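Local coordinates for protein NADP-dependent glyceraldehyde-3-phosphate dehydrogenase (Bacillus halodurans, PDB 3PRL) that probably oxidises glyceraldehyde 3-phosphate with NADP+ in the non-phosphorylating manner, as a tetrameric member of the aldehyde dehydrogenase family, at residues 118-123 / 468-473; 182-187 / 224-229; 297-302 / 307-312. All blocks are in the same frame, centred on the assembly; numbering follows the deposited sequence.

Interaction 1 of 3, residues 118-123 / 468-473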
loop_
_atom_site.group_PDB
_atom_site.type_symbol
_atom_site.label_atom_id
_atom_site.label_comp_id
_atom_site.label_asym_id
_atom_site.label_seq_id
_atom_site.Cartn_x
_atom_site.Cartn_y
_atom_site.Cartn_z
ATOM N N ARG D 118 -10.647 -19.580 -2.029
ATOM C CA ARG D 118 -10.248 -19.009 -3.326
ATOM C C ARG D 118 -9.736 -17.581 -3.174
ATOM O O ARG D 118 -8.712 -17.224 -3.738
ATOM C CB ARG D 118 -11.385 -19.089 -4.341
ATOM C CG ARG D 118 -11.726 -20.513 -4.723
ATOM C CD ARG D 118 -12.362 -20.566 -6.074
ATOM N NE ARG D 118 -13.426 -21.555 -6.109
ATOM C CZ ARG D 118 -14.691 -21.291 -5.808
ATOM N NH1 ARG D 118 -15.057 -20.058 -5.449
ATOM N NH2 ARG D 118 -15.595 -22.263 -5.873
ATOM N N HIS D 119 -10.443 -16.786 -2.380
ATOM C CA HIS D 119 -10.115 -15.379 -2.152
ATOM C C HIS D 119 -8.813 -15.186 -1.387
ATOM O O HIS D 119 -8.108 -14.201 -1.608
ATOM C CB HIS D 119 -11.258 -14.698 -1.420
ATOM C CG HIS D 119 -11.261 -13.212 -1.571
ATOM N ND1 HIS D 119 -11.987 -12.566 -2.547
ATOM C CD2 HIS D 119 -10.611 -12.248 -0.880
ATOM C CE1 HIS D 119 -11.793 -11.265 -2.444
ATOM N NE2 HIS D 119 -10.958 -11.047 -1.445
ATOM N N THR D 120 -8.534 -16.126 -0.476
ATOM C CA THR D 120 -7.283 -16.251 0.269
ATOM C C THR D 120 -6.127 -16.577 -0.675
ATOM O O THR D 120 -5.042 -15.986 -0.570
ATOM C CB THR D 120 -7.384 -17.394 1.363
ATOM O OG1 THR D 120 -8.306 -17.023 2.393
ATOM C CG2 THR D 120 -6.059 -17.674 2.014
ATOM N N ALA D 121 -6.336 -17.580 -1.532
ATOM C CA ALA D 121 -5.359 -17.910 -2.589
ATOM C C ALA D 121 -4.962 -16.686 -3.432
ATOM O O ALA D 121 -3.764 -16.396 -3.558
ATOM C CB ALA D 121 -5.872 -19.014 -3.475
ATOM N N ASP D 122 -5.952 -15.976 -3.988
ATOM C CA ASP D 122 -5.687 -14.783 -4.834
ATOM C C ASP D 122 -4.995 -13.675 -4.012
ATOM O O ASP D 122 -4.152 -12.935 -4.522
ATOM C CB ASP D 122 -6.963 -14.175 -5.455
ATOM C CG ASP D 122 -7.952 -15.208 -5.997
ATOM O OD1 ASP D 122 -7.546 -16.122 -6.730
ATOM O OD2 ASP D 122 -9.176 -15.055 -5.718
ATOM N N GLU D 123 -5.383 -13.543 -2.744
ATOM C CA GLU D 123 -4.776 -12.524 -1.883
ATOM C C GLU D 123 -3.292 -12.792 -1.631
ATOM O O GLU D 123 -2.493 -11.853 -1.504
ATOM C CB GLU D 123 -5.541 -12.379 -0.575
ATOM C CG GLU D 123 -5.212 -11.109 0.214
ATOM C CD GLU D 123 -5.706 -9.828 -0.453
ATOM O OE1 GLU D 123 -4.923 -8.872 -0.549
ATOM O OE2 GLU D 123 -6.876 -9.766 -0.877
ATOM N N PRO D 468 -5.467 -9.855 6.756
ATOM C CA PRO D 468 -4.821 -9.813 8.080
ATOM C C PRO D 468 -4.332 -11.193 8.505
ATOM O O PRO D 468 -3.296 -11.301 9.171
ATOM C CB PRO D 468 -5.951 -9.338 9.015
ATOM C CG PRO D 468 -6.835 -8.535 8.116
ATOM C CD PRO D 468 -6.803 -9.229 6.790
ATOM N N SER D 469 -5.081 -12.230 8.115
ATOM C CA SER D 469 -4.681 -13.612 8.338
ATOM C C SER D 469 -3.340 -13.919 7.700
ATOM O O SER D 469 -2.476 -14.504 8.341
ATOM C CB SER D 469 -5.743 -14.578 7.797
ATOM O OG SER D 469 -6.879 -14.510 8.647
ATOM N N LEU D 470 -3.159 -13.519 6.445
ATOM C CA LEU D 470 -1.897 -13.803 5.732
ATOM C C LEU D 470 -0.664 -13.229 6.418
ATOM O O LEU D 470 0.385 -13.889 6.460
ATOM C CB LEU D 470 -1.981 -13.323 4.284
ATOM C CG LEU D 470 -2.994 -14.146 3.491
ATOM C CD1 LEU D 470 -3.501 -13.396 2.297
ATOM C CD2 LEU D 470 -2.370 -15.441 3.063
ATOM N N LEU D 471 -0.811 -12.006 6.946
ATOM C CA LEU D 471 0.233 -11.274 7.670
ATOM C C LEU D 471 0.561 -11.912 9.007
ATOM O O LEU D 471 1.708 -11.876 9.474
ATOM C CB LEU D 471 -0.208 -9.810 7.915
ATOM C CG LEU D 471 0.011 -8.742 6.812
ATOM C CD1 LEU D 471 -0.126 -9.269 5.392
ATOM C CD2 LEU D 471 -0.887 -7.507 6.983
ATOM N N SER D 472 -0.459 -12.466 9.647
ATOM C CA SER D 472 -0.250 -13.111 10.927
ATOM C C SER D 472 0.451 -14.460 10.732
ATOM O O SER D 472 1.003 -15.023 11.691
ATOM C CB SER D 472 -1.581 -13.279 11.647
ATOM O OG SER D 472 -2.407 -14.169 10.931
ATOM N N MET D 473 0.460 -14.939 9.485
ATOM C CA MET D 473 1.053 -16.230 9.133
ATOM C C MET D 473 2.510 -16.118 8.683
ATOM O O MET D 473 3.140 -17.119 8.339
ATOM C CB MET D 473 0.256 -16.900 8.008
ATOM C CG MET D 473 -1.243 -17.051 8.261
ATOM S SD MET D 473 -1.704 -18.413 9.352
ATOM C CE MET D 473 -3.448 -18.095 9.613
#

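Interaction 2 of 3, residues 182-187 / 224-229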
loop_
_atom_site.group_PDB
_atom_site.type_symbol
_atom_site.label_atom_id
_atom_site.label_comp_id
_atom_site.label_asym_id
_atom_site.label_seq_id
_atom_site.Cartn_x
_atom_site.Cartn_y
_atom_site.Cartn_z
ATOM N N THR D 182 3.350 -24.941 7.183
ATOM C CA THR D 182 2.620 -26.207 7.237
ATOM C C THR D 182 1.649 -26.186 8.428
ATOM O O THR D 182 1.707 -25.280 9.265
ATOM C CB THR D 182 3.560 -27.433 7.226
ATOM O OG1 THR D 182 4.477 -27.360 8.327
ATOM C CG2 THR D 182 4.342 -27.469 5.922
ATOM N N VAL D 183 0.735 -27.154 8.476
ATOM C CA VAL D 183 -0.319 -27.135 9.479
ATOM C C VAL D 183 -0.426 -28.417 10.295
ATOM O O VAL D 183 -0.443 -29.543 9.768
ATOM C CB VAL D 183 -1.699 -26.741 8.888
ATOM C CG1 VAL D 183 -2.780 -26.866 9.931
ATOM C CG2 VAL D 183 -1.693 -25.314 8.348
ATOM N N VAL D 184 -0.481 -28.226 11.607
ATOM C CA VAL D 184 -1.040 -29.231 12.496
ATOM C C VAL D 184 -2.464 -28.782 12.818
ATOM O O VAL D 184 -2.664 -27.714 13.403
ATOM C CB VAL D 184 -0.173 -29.422 13.750
ATOM C CG1 VAL D 184 -0.832 -30.388 14.715
ATOM C CG2 VAL D 184 1.166 -29.961 13.338
ATOM N N PHE D 185 -3.437 -29.568 12.356
ATOM C CA PHE D 185 -4.864 -29.268 12.488
ATOM C C PHE D 185 -5.524 -30.081 13.610
ATOM O O PHE D 185 -5.562 -31.319 13.554
ATOM C CB PHE D 185 -5.593 -29.541 11.166
ATOM C CG PHE D 185 -7.109 -29.306 11.219
ATOM C CD1 PHE D 185 -7.649 -28.225 11.931
ATOM C CD2 PHE D 185 -7.987 -30.157 10.536
ATOM C CE1 PHE D 185 -9.020 -28.001 11.997
ATOM C CE2 PHE D 185 -9.373 -29.930 10.577
ATOM C CZ PHE D 185 -9.892 -28.850 11.309
ATOM N N LYS D 186 -6.045 -29.379 14.612
ATOM C CA LYS D 186 -6.841 -30.014 15.689
ATOM C C LYS D 186 -8.281 -29.507 15.709
ATOM O O LYS D 186 -8.535 -28.437 16.257
ATOM C CB LYS D 186 -6.180 -29.811 17.069
ATOM C CG LYS D 186 -6.945 -30.442 18.287
ATOM C CD LYS D 186 -7.547 -31.821 17.961
ATOM C CE LYS D 186 -8.780 -32.155 18.797
ATOM N NZ LYS D 186 -9.729 -33.049 18.043
ATOM N N PRO D 187 -9.236 -30.280 15.125
ATOM C CA PRO D 187 -10.645 -29.847 15.174
ATOM C C PRO D 187 -11.230 -29.961 16.571
ATOM O O PRO D 187 -10.722 -30.722 17.368
ATOM C CB PRO D 187 -11.364 -30.853 14.256
ATOM C CG PRO D 187 -10.465 -32.025 14.172
ATOM C CD PRO D 187 -9.067 -31.511 14.330
ATOM N N ASP D 224 -2.631 -29.566 26.257
ATOM C CA ASP D 224 -1.457 -28.819 26.717
ATOM C C ASP D 224 -0.174 -29.107 25.923
ATOM O O ASP D 224 0.531 -28.172 25.525
ATOM C CB ASP D 224 -1.209 -29.077 28.207
ATOM C CG ASP D 224 -2.358 -28.608 29.095
ATOM O OD1 ASP D 224 -2.983 -27.553 28.821
ATOM O OD2 ASP D 224 -2.625 -29.306 30.090
ATOM N N HIS D 225 0.106 -30.394 25.694
ATOM C CA HIS D 225 1.291 -30.873 24.959
ATOM C C HIS D 225 1.477 -30.194 23.593
ATOM O O HIS D 225 2.607 -29.902 23.193
ATOM C CB HIS D 225 1.207 -32.394 24.784
ATOM C CG HIS D 225 2.404 -33.013 24.121
ATOM N ND1 HIS D 225 3.570 -33.308 24.802
ATOM C CD2 HIS D 225 2.603 -33.420 22.843
ATOM C CE1 HIS D 225 4.438 -33.860 23.970
ATOM N NE2 HIS D 225 3.875 -33.942 22.776
ATOM N N LEU D 226 0.371 -29.959 22.885
ATOM C CA LEU D 226 0.410 -29.250 21.614
ATOM C C LEU D 226 0.816 -27.799 21.820
ATOM O O LEU D 226 1.787 -27.335 21.238
ATOM C CB LEU D 226 -0.946 -29.301 20.918
ATOM C CG LEU D 226 -1.386 -30.585 20.221
ATOM C CD1 LEU D 226 -2.906 -30.700 20.252
ATOM C CD2 LEU D 226 -0.879 -30.614 18.793
ATOM N N VAL D 227 0.070 -27.103 22.670
ATOM C CA VAL D 227 0.226 -25.675 22.905
ATOM C C VAL D 227 1.605 -25.318 23.471
ATOM O O VAL D 227 2.104 -24.211 23.246
ATOM C CB VAL D 227 -0.964 -25.148 23.770
ATOM C CG1 VAL D 227 -0.559 -24.101 24.779
ATOM C CG2 VAL D 227 -2.064 -24.630 22.868
ATOM N N GLU D 228 2.213 -26.287 24.158
ATOM C CA GLU D 228 3.526 -26.161 24.784
ATOM C C GLU D 228 4.697 -26.641 23.921
ATOM O O GLU D 228 5.834 -26.597 24.360
ATOM C CB GLU D 228 3.544 -26.936 26.110
ATOM C CG GLU D 228 2.650 -26.362 27.206
ATOM C CD GLU D 228 2.568 -27.241 28.463
ATOM O OE1 GLU D 228 3.005 -28.416 28.431
ATOM O OE2 GLU D 228 2.046 -26.751 29.494
ATOM N N HIS D 229 4.422 -27.110 22.707
ATOM C CA HIS D 229 5.442 -27.775 21.885
ATOM C C HIS D 229 6.418 -26.824 21.190
ATOM O O HIS D 229 5.990 -26.008 20.363
ATOM C CB HIS D 229 4.770 -28.660 20.828
ATOM C CG HIS D 229 5.569 -29.872 20.467
ATOM N ND1 HIS D 229 6.630 -29.830 19.592
ATOM C CD2 HIS D 229 5.453 -31.160 20.859
ATOM C CE1 HIS D 229 7.142 -31.040 19.466
ATOM N NE2 HIS D 229 6.446 -31.867 20.228
#

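Interaction 3 of 3, residues 297-302 / 307-312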
loop_
_atom_site.group_PDB
_atom_site.type_symbol
_atom_site.label_atom_id
_atom_site.label_comp_id
_atom_site.label_asym_id
_atom_site.label_seq_id
_atom_site.Cartn_x
_atom_site.Cartn_y
_atom_site.Cartn_z
ATOM N N LYS D 297 -26.383 -10.252 21.586
ATOM C CA LYS D 297 -26.783 -11.001 22.771
ATOM C C LYS D 297 -27.289 -10.088 23.863
ATOM O O LYS D 297 -27.525 -10.539 24.962
ATOM C CB LYS D 297 -25.604 -11.817 23.299
ATOM C CG LYS D 297 -25.199 -12.997 22.435
ATOM C CD LYS D 297 -23.838 -13.432 22.833
ATOM C CE LYS D 297 -23.347 -14.567 21.982
ATOM N NZ LYS D 297 -21.871 -14.398 21.752
ATOM N N ARG D 298 -27.460 -8.809 23.542
ATOM C CA ARG D 298 -27.831 -7.764 24.492
ATOM C C ARG D 298 -28.522 -6.644 23.734
ATOM O O ARG D 298 -27.962 -6.132 22.760
ATOM C CB ARG D 298 -26.572 -7.145 25.106
ATOM C CG ARG D 298 -26.087 -7.708 26.413
ATOM C CD ARG D 298 -25.090 -6.730 27.036
ATOM N NE ARG D 298 -23.817 -6.648 26.313
ATOM C CZ ARG D 298 -22.737 -6.005 26.761
ATOM N NH1 ARG D 298 -22.767 -5.384 27.945
ATOM N NH2 ARG D 298 -21.620 -5.989 26.034
ATOM N N VAL D 299 -29.716 -6.246 24.164
ATOM C CA VAL D 299 -30.320 -5.045 23.598
ATOM C C VAL D 299 -30.417 -3.924 24.629
ATOM O O VAL D 299 -31.191 -4.008 25.576
ATOM C CB VAL D 299 -31.719 -5.287 22.994
ATOM C CG1 VAL D 299 -32.250 -3.992 22.374
ATOM C CG2 VAL D 299 -31.697 -6.413 21.957
ATOM N N PHE D 300 -29.626 -2.877 24.439
ATOM C CA PHE D 300 -29.862 -1.625 25.154
ATOM C C PHE D 300 -30.798 -0.783 24.289
ATOM O O PHE D 300 -30.401 -0.316 23.220
ATOM C CB PHE D 300 -28.555 -0.859 25.388
ATOM C CG PHE D 300 -27.511 -1.630 26.148
ATOM C CD1 PHE D 300 -27.633 -1.836 27.516
ATOM C CD2 PHE D 300 -26.390 -2.127 25.496
ATOM C CE1 PHE D 300 -26.661 -2.534 28.220
ATOM C CE2 PHE D 300 -25.413 -2.831 26.190
ATOM C CZ PHE D 300 -25.543 -3.034 27.549
ATOM N N VAL D 301 -32.035 -0.594 24.738
ATOM C CA VAL D 301 -33.029 0.158 23.962
ATOM C C VAL D 301 -33.543 1.376 24.725
ATOM O O VAL D 301 -33.919 1.270 25.891
ATOM C CB VAL D 301 -34.225 -0.746 23.496
ATOM C CG1 VAL D 301 -34.961 -1.353 24.673
ATOM C CG2 VAL D 301 -35.175 0.031 22.602
ATOM N N GLN D 302 -33.561 2.531 24.063
ATOM C CA GLN D 302 -34.022 3.761 24.701
ATOM C C GLN D 302 -35.470 3.617 25.163
ATOM O O GLN D 302 -36.271 2.966 24.494
ATOM C CB GLN D 302 -33.878 4.957 23.760
ATOM C CG GLN D 302 -33.650 6.256 24.499
ATOM C CD GLN D 302 -33.681 7.460 23.598
ATOM O OE1 GLN D 302 -32.650 7.877 23.074
ATOM N NE2 GLN D 302 -34.861 8.034 23.416
ATOM N N ASP D 307 -41.118 -0.126 24.125
ATOM C CA ASP D 307 -42.340 -0.910 23.972
ATOM C C ASP D 307 -42.521 -1.381 22.533
ATOM O O ASP D 307 -42.759 -2.566 22.285
ATOM C CB ASP D 307 -43.567 -0.094 24.404
ATOM C CG ASP D 307 -43.703 0.018 25.910
ATOM O OD1 ASP D 307 -42.866 -0.544 26.647
ATOM O OD2 ASP D 307 -44.665 0.673 26.367
ATOM N N GLN D 308 -42.393 -0.452 21.592
ATOM C CA GLN D 308 -42.662 -0.760 20.193
ATOM C C GLN D 308 -41.664 -1.750 19.584
ATOM O O GLN D 308 -42.068 -2.652 18.866
ATOM C CB GLN D 308 -42.774 0.519 19.352
ATOM C CG GLN D 308 -43.318 0.291 17.936
ATOM C CD GLN D 308 -44.587 -0.563 17.914
ATOM O OE1 GLN D 308 -45.694 -0.069 18.153
ATOM N NE2 GLN D 308 -44.427 -1.852 17.615
ATOM N N LEU D 309 -40.372 -1.582 19.874
ATOM C CA LEU D 309 -39.340 -2.497 19.359
ATOM C C LEU D 309 -39.513 -3.912 19.916
ATOM O O LEU D 309 -39.503 -4.889 19.168
ATOM C CB LEU D 309 -37.938 -1.973 19.675
ATOM C CG LEU D 309 -36.767 -2.902 19.320
ATOM C CD1 LEU D 309 -36.508 -2.898 17.817
ATOM C CD2 LEU D 309 -35.510 -2.548 20.109
ATOM N N VAL D 310 -39.693 -4.000 21.232
ATOM C CA VAL D 310 -39.846 -5.280 21.924
ATOM C C VAL D 310 -41.149 -5.988 21.534
ATOM O O VAL D 310 -41.244 -7.217 21.611
ATOM C CB VAL D 310 -39.654 -5.123 23.461
ATOM C CG1 VAL D 310 -40.903 -4.613 24.140
ATOM C CG2 VAL D 310 -39.191 -6.426 24.075
ATOM N N ALA D 311 -42.133 -5.201 21.093
ATOM C CA ALA D 311 -43.336 -5.730 20.462
ATOM C C ALA D 311 -43.006 -6.373 19.108
ATOM O O ALA D 311 -43.425 -7.504 18.835
ATOM C CB ALA D 311 -44.412 -4.629 20.307
ATOM N N ASN D 312 -42.248 -5.659 18.272
ATOM C CA ASN D 312 -41.830 -6.193 16.970
ATOM C C ASN D 312 -40.998 -7.459 17.153
ATOM O O ASN D 312 -41.321 -8.507 16.586
ATOM C CB ASN D 312 -41.041 -5.163 16.157
ATOM C CG ASN D 312 -41.724 -3.802 16.082
ATOM O OD1 ASN D 312 -42.954 -3.689 16.129
ATOM N ND2 ASN D 312 -40.915 -2.754 15.956
#

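Interaction 1 of 3, residues 118-123 / 468-473
Leu470 sends one methyl, CD1, against the aliphatic part of Glu123, and this is the tightest approach between the two segments. CD1 lies 3.5 Å from Glu123 CG and 3.7 Å from Glu123 CB, so the leucine rests on the methylene stem of the acid and not on its carboxylate. The stem is presented by the Glu123 torsions: CG stands opposite the backbone N (chi1 -165°), and the chain then bends at chi2 (69°). Its charged end goes elsewhere, OE2 forming a salt bridge with Arg126 of a second subunit, so the residue serves an apolar contact with its stem and a subunit interface with its tip.

Toward Thr120 the packing is looser. The second leucine methyl, CD2, is 4.4 Å from Thr120 CG2, and CD1 is 4.2 Å from the carbonyl O of Thr120. The threonine hydroxyl is occupied within its own helix, where OG1 bonds to the carbonyl O of Ile116. No hydrogen bond joins the segments; all three touching residues are buried, whereas Leu471, next to the contacting leucine, is exposed.

The contact thus packs the C-terminal end of helix 103-124 against the short helix 466-472, which precedes the long strand 474-482. Ile466 of that short helix also touches both Thr120 and Glu123. Leu470 further rests on Leu127, Thr179 and Val178, Thr120 on Pro175 of helix 167-178, and Ala121 on helix 70-86, so the pair sits within a cluster of helices beside strand 474-482.

Interaction 2 of 3, residues 182-187 / 224-229
The Rossmann-like, NADP-binding part of the aldehyde dehydrogenase fold contains this contact, in which the short helix 223-227 packs against strand 182-186, in the parallel part of a mixed sheet. The strand runs between 144-159 and 212-214, parallel to both, and the helix follows 212-214 in the chain. Lys186 and Asp224, one on each segment, are NADP-binding residues, although no cofactor is bound to this chain.

Within 224-229, Leu226 alone reaches segment 182-187, and it meets two residues there, Val184 and Lys186, two positions apart and on the same side of the sheet. Its CD2 methyl lies 4.1 Å from Val184 CG1, a loose apolar contact between side chains that meet at an angle. In Val184 the CG1 branch is turned opposite the backbone N (chi1 175°), which carries that methyl out to the leucine. No hydrogen bond crosses between the segments. Apolar neighbours join in: Leu157 of strand 144-159 touches both Val184 and Leu226, and Val215 touches Val184 and Lys186.

Lys186 has a double character. Its CB sets out toward the helix, but its chain bends at chi2 (40°) and leads the ammonium away from Leu226. The side chain as a whole lies near the NADP-binding residues Thr189 and Gly219, and NZ makes a weak hydrogen bond to the carbonyl O of Pro187, 2.6 Å away. The lysine therefore meets the helix through its aliphatic stem, where CG lies 4.5 Å from Leu226 CD1.

Interaction 3 of 3, residues 297-302 / 307-312
Val299 and Val301 of strand 296-302 face Leu309 of helix 303-317 in a beta-alpha unit of the aldehyde dehydrogenase catalytic domain; the helix follows the strand directly and folds back over the sheet. On either side the strand is flanked by parallel neighbours, 264-268 and 391-397.

Apolar packing carries the whole contact. One leucine methyl, CD2, is set against both valines. It is close to Val301, 3.6 Å from CG2 and 4.0 Å from CB, and more distant from Val299, with 4.2 Å to CG1. Val301 holds CG2 opposite its backbone N while CG1 stands between N and the carbonyl carbon, a rotation (chi1 60°) that turns CG2 toward the leucine. The two side chains run past one another in opposite directions. Val268, Leu274 and Thr277 also touch Leu309, and Ile394 touches both valines.

Hydrogen bonding plays no part between the segments. Backbone bonds tie the strand to its neighbours, Val299 to Pro393 and Ile395, and Phe300 to Ala266. On the helix, Asp307 OD1 is salt-bridged to Arg396 of strand 391-397, a polar link between helix and sheet. Away from the valines, a weak side-chain bond spans one turn of the helix: Gln308 NE2 donates to Asn312 OD1 at 2.8 Å, bent to 129° at the hydrogen.

The three contacts mark different parts of one subunit. Interactions 1 and 2 are the nearer pair, with centres 21 Å apart and nearest atoms about 7 Å apart; helix 167-178 touches segments of both. Interaction 3 lies across the chain's centre from each, its centre 38 Å from that of interaction 1 and 43 Å from that of interaction 2. Interaction 2 holds NADP-binding residues. In interaction 1 the side chain of Thr120 is about 12 Å from that of Glu259, the predicted active-site residue, and that contact alone borders other subunits. Interaction 3 is structural packing away from the annotated sites.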